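Local coordinates for protein Non-structural maintenance of chromosomes element 1 homolog (Xenopus laevis, PDB 7DG2) that probably acts as a RING-type E3 ubiquitin ligase subunit of the SMC5-SMC6 complex, working with a MAGE partner in DNA repair, at residues K182-Q195 with G201-F213. Residues are numbered along the deposited sequence; the frame is centred on the assembly and turned at random.
Sequences KICNVCRKVAIQSQ and GIPLHLQCAGKYF. With ZN (zinc ion), chain G.
C184 and C187 on one segment and H205 and C208 on the other close a three-cysteine, one-histidine zinc site, one of the two metal centres of this RING-like domain. The zinc ion sits 2.1 Å from H205 ND1 and 2.4 Å from C208 SG, while the CxxC turn of 184-187 supplies two sulfurs from across the interface. H205 is the N-cap residue of helix 206-212, and C208 lies in that helix's first turn, so the metal ties the start of the helix to the turn.

A second shell of hydrogen bonds fixes the ligands. H205 NE2 donates to V190 O over 2.8 Å; the oxygen lies close to the imidazole plane, but the hydrogen bond is bent (138° at the hydrogen) and meets the carbonyl tilted from its plane. Zinc at ND1 and V190 O at NE2 fix the ring's rotation; A191 CB lies over one face. C184 SG accepts from the amides of V186, C187 and H205, the last two almost straight.

Q195 and L204 form an antiparallel hydrogen-bonded pair, and N185 N reaches P203 O at 3.0 Å. A water donates to Q193 O and accepts from L206 N.

Apolar packing fills in around the site. P203 CG lies 3.6 Å from K182 CB. The L206 and Q195 side chains cross at about a right angle, L206 CD1 meeting Q195 CG; beyond it OE1 is hydrogen-bonded to W228 NE1 and NE2 to E231 O. V186 reaches between L204, C208 and Y212: its side chain crosses that of L204 at about a right angle, with V186 CG2 3.6 Å from L204 CD2 and 3.9 Å from Y212 CD1.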
ATOM      1  N   LYS A 182      -0.117   0.591 -29.524  1.00 22.85           N
ATOM      2  CA  LYS A 182      -0.069  -0.653 -30.282  1.00 25.57           C
ATOM      3  C   LYS A 182      -1.212  -1.558 -29.840  1.00 27.61           C
ATOM      4  O   LYS A 182      -1.330  -1.876 -28.650  1.00 24.20           O
ATOM      5  CB  LYS A 182       1.272  -1.352 -30.076  1.00 21.14           C
ATOM      6  CG  LYS A 182       2.488  -0.572 -30.584  1.00 22.10           C
ATOM      7  CD  LYS A 182       3.786  -1.233 -30.140  1.00 21.85           C
ATOM      8  CE  LYS A 182       4.997  -0.364 -30.464  1.00 23.29           C
ATOM      9  NZ  LYS A 182       4.951   0.994 -29.830  1.00 22.87           N
ATOM     10  N   ILE A 183      -2.043  -1.981 -30.791  1.00 26.58           N
ATOM     11  CA  ILE A 183      -3.115  -2.945 -30.544  1.00 25.55           C
ATOM     12  C   ILE A 183      -2.741  -4.238 -31.254  1.00 27.74           C
ATOM     13  O   ILE A 183      -2.666  -4.268 -32.488  1.00 28.02           O
ATOM     14  CB  ILE A 183      -4.473  -2.423 -31.037  1.00 28.00           C
ATOM     15  CG1 ILE A 183      -4.798  -1.084 -30.383  1.00 29.81           C
ATOM     16  CG2 ILE A 183      -5.574  -3.435 -30.753  1.00 30.96           C
ATOM     17  CD1 ILE A 183      -4.969  -1.164 -28.878  1.00 30.34           C
ATOM     18  N   CYS A 184      -2.502  -5.300 -30.481  1.00 24.58           N
ATOM     19  CA  CYS A 184      -2.036  -6.567 -31.045  1.00 26.27           C
ATOM     20  C   CYS A 184      -2.994  -7.068 -32.119  1.00 29.84           C
ATOM     21  O   CYS A 184      -4.207  -7.132 -31.907  1.00 31.55           O
ATOM     22  CB  CYS A 184      -1.896  -7.620 -29.944  1.00 27.75           C
ATOM     23  SG  CYS A 184      -1.392  -9.261 -30.549  1.00 28.52           S
ATOM     24  N   ASN A 185      -2.447  -7.419 -33.284  1.00 29.76           N
ATOM     25  CA  ASN A 185      -3.313  -7.812 -34.387  1.00 31.05           C
ATOM     26  C   ASN A 185      -4.004  -9.144 -34.124  1.00 35.53           C
ATOM     27  O   ASN A 185      -5.051  -9.410 -34.725  1.00 36.87           O
ATOM     28  CB  ASN A 185      -2.512  -7.869 -35.693  1.00 35.98           C
ATOM     29  CG  ASN A 185      -3.402  -7.933 -36.923  1.00 46.11           C
ATOM     30  OD1 ASN A 185      -4.046  -6.946 -37.290  1.00 50.18           O
ATOM     31  ND2 ASN A 185      -3.433  -9.092 -37.572  1.00 45.10           N
ATOM     32  N   VAL A 186      -3.472  -9.955 -33.214  1.00 33.46           N
ATOM     33  CA  VAL A 186      -4.034 -11.274 -32.922  1.00 36.07           C
ATOM     34  C   VAL A 186      -5.056 -11.214 -31.791  1.00 39.34           C
ATOM     35  O   VAL A 186      -6.186 -11.690 -31.936  1.00 40.43           O
ATOM     36  CB  VAL A 186      -2.898 -12.269 -32.606  1.00 34.35           C
ATOM     37  CG1 VAL A 186      -3.439 -13.509 -31.907  1.00 40.29           C
ATOM     38  CG2 VAL A 186      -2.177 -12.659 -33.878  1.00 38.27           C
ATOM     39  N   CYS A 187      -4.699 -10.651 -30.635  1.00 34.39           N
ATOM     40  CA  CYS A 187      -5.607 -10.672 -29.492  1.00 34.08           C
ATOM     41  C   CYS A 187      -6.354  -9.362 -29.283  1.00 36.94           C
ATOM     42  O   CYS A 187      -7.275  -9.326 -28.459  1.00 32.89           O
ATOM     43  CB  CYS A 187      -4.847 -11.031 -28.211  1.00 34.02           C
ATOM     44  SG  CYS A 187      -3.689  -9.750 -27.661  1.00 34.77           S
ATOM     45  N   ARG A 188      -5.975  -8.294 -29.994  1.00 32.52           N
ATOM     46  CA  ARG A 188      -6.645  -6.994 -29.972  1.00 36.61           C
ATOM     47  C   ARG A 188      -6.531  -6.285 -28.622  1.00 35.61           C
ATOM     48  O   ARG A 188      -7.354  -5.426 -28.299  1.00 37.24           O
ATOM     49  CB  ARG A 188      -8.115  -7.121 -30.385  1.00 40.18           C
ATOM     50  CG  ARG A 188      -8.326  -7.823 -31.724  1.00 43.61           C
ATOM     51  CD  ARG A 188      -7.876  -6.951 -32.882  1.00 45.70           C
ATOM     52  NE  ARG A 188      -8.457  -5.614 -32.797  1.00 54.59           N
ATOM     53  CZ  ARG A 188      -9.660  -5.286 -33.263  1.00 65.26           C
ATOM     54  NH1 ARG A 188     -10.106  -4.042 -33.136  1.00 65.56           N
ATOM     55  NH2 ARG A 188     -10.420  -6.200 -33.855  1.00 67.68           N
ATOM     56  N   LYS A 189      -5.519  -6.613 -27.828  1.00 32.13           N
ATOM     57  CA  LYS A 189      -5.241  -5.909 -26.584  1.00 34.25           C
ATOM     58  C   LYS A 189      -3.993  -5.048 -26.738  1.00 32.50           C
ATOM     59  O   LYS A 189      -3.170  -5.264 -27.630  1.00 28.52           O
ATOM     60  CB  LYS A 189      -5.055  -6.890 -25.424  1.00 30.38           C
ATOM     61  CG  LYS A 189      -6.267  -7.764 -25.154  1.00 38.75           C
ATOM     62  CD  LYS A 189      -5.951  -8.843 -24.134  1.00 39.36           C
ATOM     63  CE  LYS A 189      -7.222  -9.546 -23.692  1.00 51.70           C
ATOM     64  NZ  LYS A 189      -8.218  -8.553 -23.196  1.00 55.40           N
ATOM     65  N   VAL A 190      -3.871  -4.055 -25.851  1.00 28.74           N
ATOM     66  CA  VAL A 190      -2.701  -3.184 -25.855  1.00 25.03           C
ATOM     67  C   VAL A 190      -1.433  -4.017 -25.763  1.00 26.56           C
ATOM     68  O   VAL A 190      -1.350  -4.981 -24.991  1.00 26.59           O
ATOM     69  CB  VAL A 190      -2.776  -2.174 -24.697  1.00 24.38           C
ATOM     70  CG1 VAL A 190      -1.435  -1.476 -24.490  1.00 29.10           C
ATOM     71  CG2 VAL A 190      -3.872  -1.150 -24.958  1.00 30.64           C
ATOM     72  N   ALA A 191      -0.440  -3.658 -26.570  1.00 23.10           N
ATOM     73  CA  ALA A 191       0.887  -4.249 -26.491  1.00 23.72           C
ATOM     74  C   ALA A 191       1.880  -3.140 -26.205  1.00 24.75           C
ATOM     75  O   ALA A 191       1.884  -2.114 -26.893  1.00 23.63           O
ATOM     76  CB  ALA A 191       1.268  -4.979 -27.781  1.00 24.16           C
ATOM     77  N   ILE A 192       2.711  -3.337 -25.185  1.00 21.93           N
ATOM     78  CA  ILE A 192       3.787  -2.399 -24.888  1.00 20.31           C
ATOM     79  C   ILE A 192       5.068  -2.924 -25.523  1.00 22.26           C
ATOM     80  O   ILE A 192       5.693  -2.242 -26.345  1.00 21.23           O
ATOM     81  CB  ILE A 192       3.936  -2.183 -23.370  1.00 21.30           C
ATOM     82  CG1 ILE A 192       2.643  -1.612 -22.786  1.00 23.00           C
ATOM     83  CG2 ILE A 192       5.073  -1.247 -23.091  1.00 22.40           C
ATOM     84  CD1 ILE A 192       2.223  -0.278 -23.380  1.00 22.69           C
ATOM     85  N   GLN A 193       5.467  -4.142 -25.161  1.00 23.78           N
ATOM     86  CA  GLN A 193       6.503  -4.861 -25.894  1.00 24.87           C
ATOM     87  C   GLN A 193       5.842  -5.701 -26.980  1.00 25.37           C
ATOM     88  O   GLN A 193       4.784  -6.293 -26.763  1.00 27.45           O
ATOM     89  CB  GLN A 193       7.323  -5.750 -24.959  1.00 25.73           C
ATOM     90  CG  GLN A 193       8.041  -4.967 -23.873  1.00 28.07           C
ATOM     91  CD  GLN A 193       8.909  -5.845 -23.004  1.00 29.32           C
ATOM     92  OE1 GLN A 193       8.640  -6.015 -21.809  1.00 32.17           O
ATOM     93  NE2 GLN A 193       9.961  -6.401 -23.591  1.00 28.11           N
ATOM     94  N   SER A 194       6.461  -5.734 -28.158  1.00 25.02           N
ATOM     95  CA  SER A 194       5.813  -6.353 -29.304  1.00 26.78           C
ATOM     96  C   SER A 194       6.860  -6.673 -30.355  1.00 23.96           C
ATOM     97  O   SER A 194       8.003  -6.221 -30.285  1.00 26.49           O
ATOM     98  CB  SER A 194       4.743  -5.435 -29.907  1.00 23.55           C
ATOM     99  OG  SER A 194       5.365  -4.324 -30.529  1.00 28.14           O
ATOM    100  N   GLN A 195       6.445  -7.465 -31.338  1.00 28.40           N
ATOM    101  CA  GLN A 195       7.138  -7.561 -32.615  1.00 28.30           C
ATOM    102  C   GLN A 195       6.343  -6.774 -33.647  1.00 23.35           C
ATOM    103  O   GLN A 195       5.128  -6.953 -33.764  1.00 27.07           O
ATOM    104  CB  GLN A 195       7.282  -9.014 -33.058  1.00 32.00           C
ATOM    105  CG  GLN A 195       8.210  -9.834 -32.197  1.00 35.51           C
ATOM    106  CD  GLN A 195       8.518 -11.175 -32.823  1.00 43.86           C
ATOM    107  OE1 GLN A 195       7.804 -11.630 -33.719  1.00 40.07           O
ATOM    108  NE2 GLN A 195       9.595 -11.812 -32.369  1.00 47.85           N
ATOM    109  N   GLY A 201       4.040  -1.964 -40.017  1.00 28.10           N
ATOM    110  CA  GLY A 201       4.030  -1.450 -38.660  1.00 30.24           C
ATOM    111  C   GLY A 201       3.069  -2.103 -37.685  1.00 29.33           C
ATOM    112  O   GLY A 201       3.020  -1.676 -36.518  1.00 27.79           O
ATOM    113  N   ILE A 202       2.303  -3.111 -38.095  1.00 26.79           N
ATOM    114  CA  ILE A 202       1.328  -3.680 -37.165  1.00 24.20           C
ATOM    115  C   ILE A 202       2.060  -4.446 -36.071  1.00 24.73           C
ATOM    116  O   ILE A 202       3.127  -5.026 -36.318  1.00 25.46           O
ATOM    117  CB  ILE A 202       0.295  -4.584 -37.857  1.00 28.56           C
ATOM    118  CG1 ILE A 202       0.971  -5.777 -38.534  1.00 27.81           C
ATOM    119  CG2 ILE A 202      -0.593  -3.766 -38.799  1.00 32.75           C
ATOM    120  CD1 ILE A 202       0.861  -7.065 -37.747  1.00 35.95           C
ATOM    121  N   PRO A 203       1.528  -4.460 -34.859  1.00 25.75           N
ATOM    122  CA  PRO A 203       2.214  -5.128 -33.750  1.00 23.11           C
ATOM    123  C   PRO A 203       1.603  -6.475 -33.401  1.00 25.91           C
ATOM    124  O   PRO A 203       0.397  -6.682 -33.574  1.00 25.59           O
ATOM    125  CB  PRO A 203       2.027  -4.129 -32.603  1.00 25.25           C
ATOM    126  CG  PRO A 203       0.651  -3.569 -32.859  1.00 25.50           C
ATOM    127  CD  PRO A 203       0.440  -3.587 -34.374  1.00 27.23           C
ATOM    128  N   LEU A 204       2.429  -7.394 -32.902  1.00 26.02           N
ATOM    129  CA  LEU A 204       1.956  -8.598 -32.233  1.00 26.93           C
ATOM    130  C   LEU A 204       2.668  -8.721 -30.894  1.00 26.23           C
ATOM    131  O   LEU A 204       3.862  -8.437 -30.806  1.00 26.52           O
ATOM    132  CB  LEU A 204       2.223  -9.861 -33.063  1.00 33.11           C
ATOM    133  CG  LEU A 204       1.367 -10.093 -34.308  1.00 34.17           C
ATOM    134  CD1 LEU A 204       1.524 -11.536 -34.789  1.00 36.98           C
ATOM    135  CD2 LEU A 204      -0.080  -9.778 -34.002  1.00 37.57           C
ATOM    136  N   HIS A 205       1.942  -9.141 -29.856  1.00 26.46           N
ATOM    137  CA  HIS A 205       2.613  -9.565 -28.631  1.00 31.83           C
ATOM    138  C   HIS A 205       3.602 -10.678 -28.951  1.00 36.20           C
ATOM    139  O   HIS A 205       3.388 -11.477 -29.866  1.00 35.65           O
ATOM    140  CB  HIS A 205       1.620 -10.086 -27.593  1.00 27.86           C
ATOM    141  CG  HIS A 205       0.774  -9.031 -26.957  1.00 26.21           C
ATOM    142  ND1 HIS A 205      -0.590  -8.961 -27.148  1.00 26.06           N
ATOM    143  CD2 HIS A 205       1.090  -8.023 -26.107  1.00 26.58           C
ATOM    144  CE1 HIS A 205      -1.077  -7.947 -26.452  1.00 30.50           C
ATOM    145  NE2 HIS A 205      -0.077  -7.361 -25.814  1.00 25.26           N
ATOM    146  N   LEU A 206       4.687 -10.739 -28.176  1.00 35.11           N
ATOM    147  CA  LEU A 206       5.677 -11.787 -28.404  1.00 37.47           C
ATOM    148  C   LEU A 206       5.065 -13.169 -28.231  1.00 41.50           C
ATOM    149  O   LEU A 206       5.343 -14.081 -29.021  1.00 46.72           O
ATOM    150  CB  LEU A 206       6.879 -11.601 -27.475  1.00 40.43           C
ATOM    151  CG  LEU A 206       8.105 -10.997 -28.168  1.00 43.36           C
ATOM    152  CD1 LEU A 206       7.862  -9.530 -28.517  1.00 39.32           C
ATOM    153  CD2 LEU A 206       9.368 -11.158 -27.324  1.00 42.33           C
ATOM    154  N   GLN A 207       4.213 -13.343 -27.216  1.00 42.98           N
ATOM    155  CA  GLN A 207       3.524 -14.619 -27.053  1.00 42.48           C
ATOM    156  C   GLN A 207       2.534 -14.870 -28.180  1.00 45.17           C
ATOM    157  O   GLN A 207       2.346 -16.018 -28.598  1.00 45.23           O
ATOM    158  CB  GLN A 207       2.805 -14.675 -25.704  1.00 48.55           C
ATOM    159  CG  GLN A 207       3.548 -15.462 -24.632  1.00 54.16           C
ATOM    160  CD  GLN A 207       4.336 -14.567 -23.692  1.00 51.49           C
ATOM    161  OE1 GLN A 207       3.805 -13.583 -23.157  1.00 44.04           O
ATOM    162  NE2 GLN A 207       5.610 -14.899 -23.487  1.00 47.94           N
ATOM    163  N   CYS A 208       1.891 -13.817 -28.687  1.00 40.81           N
ATOM    164  CA  CYS A 208       0.934 -14.012 -29.766  1.00 39.44           C
ATOM    165  C   CYS A 208       1.629 -14.317 -31.086  1.00 42.35           C
ATOM    166  O   CYS A 208       1.081 -15.051 -31.915  1.00 43.85           O
ATOM    167  CB  CYS A 208       0.032 -12.787 -29.891  1.00 39.29           C
ATOM    168  SG  CYS A 208      -1.018 -12.523 -28.445  1.00 34.97           S
ATOM    169  N   ALA A 209       2.827 -13.770 -31.303  1.00 40.10           N
ATOM    170  CA  ALA A 209       3.588 -14.130 -32.497  1.00 41.02           C
ATOM    171  C   ALA A 209       3.995 -15.598 -32.461  1.00 49.24           C
ATOM    172  O   ALA A 209       3.927 -16.291 -33.484  1.00 48.55           O
ATOM    173  CB  ALA A 209       4.820 -13.238 -32.633  1.00 40.55           C
ATOM    174  N   GLY A 210       4.412 -16.090 -31.291  1.00 50.54           N
ATOM    175  CA  GLY A 210       4.764 -17.496 -31.170  1.00 53.58           C
ATOM    176  C   GLY A 210       3.603 -18.423 -31.478  1.00 51.48           C
ATOM    177  O   GLY A 210       3.780 -19.463 -32.117  1.00 57.62           O
ATOM    178  N   LYS A 211       2.401 -18.059 -31.034  1.00 50.06           N
ATOM    179  CA  LYS A 211       1.226 -18.872 -31.328  1.00 51.09           C
ATOM    180  C   LYS A 211       0.834 -18.770 -32.797  1.00 55.14           C
ATOM    181  O   LYS A 211       0.689 -19.788 -33.485  1.00 52.95           O
ATOM    182  CB  LYS A 211       0.063 -18.447 -30.431  1.00 50.52           C
ATOM    183  CG  LYS A 211       0.193 -18.894 -28.982  1.00 53.57           C
ATOM    184  CD  LYS A 211      -0.806 -18.167 -28.089  1.00 54.27           C
ATOM    185  CE  LYS A 211      -2.212 -18.207 -28.671  1.00 55.17           C
ATOM    186  NZ  LYS A 211      -3.169 -17.399 -27.862  1.00 58.96           N
ATOM    187  N   TYR A 212       0.667 -17.543 -33.298  1.00 51.26           N
ATOM    188  CA  TYR A 212       0.135 -17.350 -34.643  1.00 46.71           C
ATOM    189  C   TYR A 212       1.045 -17.960 -35.701  1.00 50.85           C
ATOM    190  O   TYR A 212       0.565 -18.528 -36.689  1.00 53.72           O
ATOM    191  CB  TYR A 212      -0.075 -15.858 -34.908  1.00 48.06           C
ATOM    192  CG  TYR A 212      -0.582 -15.530 -36.296  1.00 43.89           C
ATOM    193  CD1 TYR A 212      -1.943 -15.528 -36.578  1.00 45.12           C
ATOM    194  CD2 TYR A 212       0.302 -15.205 -37.319  1.00 48.82           C
ATOM    195  CE1 TYR A 212      -2.408 -15.223 -37.846  1.00 48.15           C
ATOM    196  CE2 TYR A 212      -0.151 -14.903 -38.589  1.00 46.48           C
ATOM    197  CZ  TYR A 212      -1.505 -14.912 -38.847  1.00 50.52           C
ATOM    198  OH  TYR A 212      -1.955 -14.606 -40.112  1.00 45.99           O
ATOM    199  N   PHE A 213       2.358 -17.851 -35.517  1.00 44.80           N
ATOM    200  CA  PHE A 213       3.325 -18.318 -36.499  1.00 54.11           C
ATOM    201  C   PHE A 213       3.820 -19.736 -36.222  1.00 58.71           C
ATOM    202  O   PHE A 213       4.796 -20.169 -36.844  1.00 58.14           O
ATOM    203  CB  PHE A 213       4.519 -17.362 -36.556  1.00 52.05           C
ATOM    204  CG  PHE A 213       4.201 -16.012 -37.147  1.00 49.73           C
ATOM    205  CD1 PHE A 213       3.547 -15.904 -38.365  1.00 47.77           C
ATOM    206  CD2 PHE A 213       4.560 -14.845 -36.481  1.00 49.08           C
ATOM    207  CE1 PHE A 213       3.265 -14.660 -38.913  1.00 47.52           C
ATOM    208  CE2 PHE A 213       4.277 -13.602 -37.018  1.00 43.89           C
ATOM    209  CZ  PHE A 213       3.629 -13.508 -38.236  1.00 45.57           C
TER
HETATM  210 ZN    ZN G 304      -1.675 -10.253 -28.450  1.00 31.37          ZN
HETATM  211  O   HOH W   1       4.962  -8.911 -25.913  1.00 34.03           O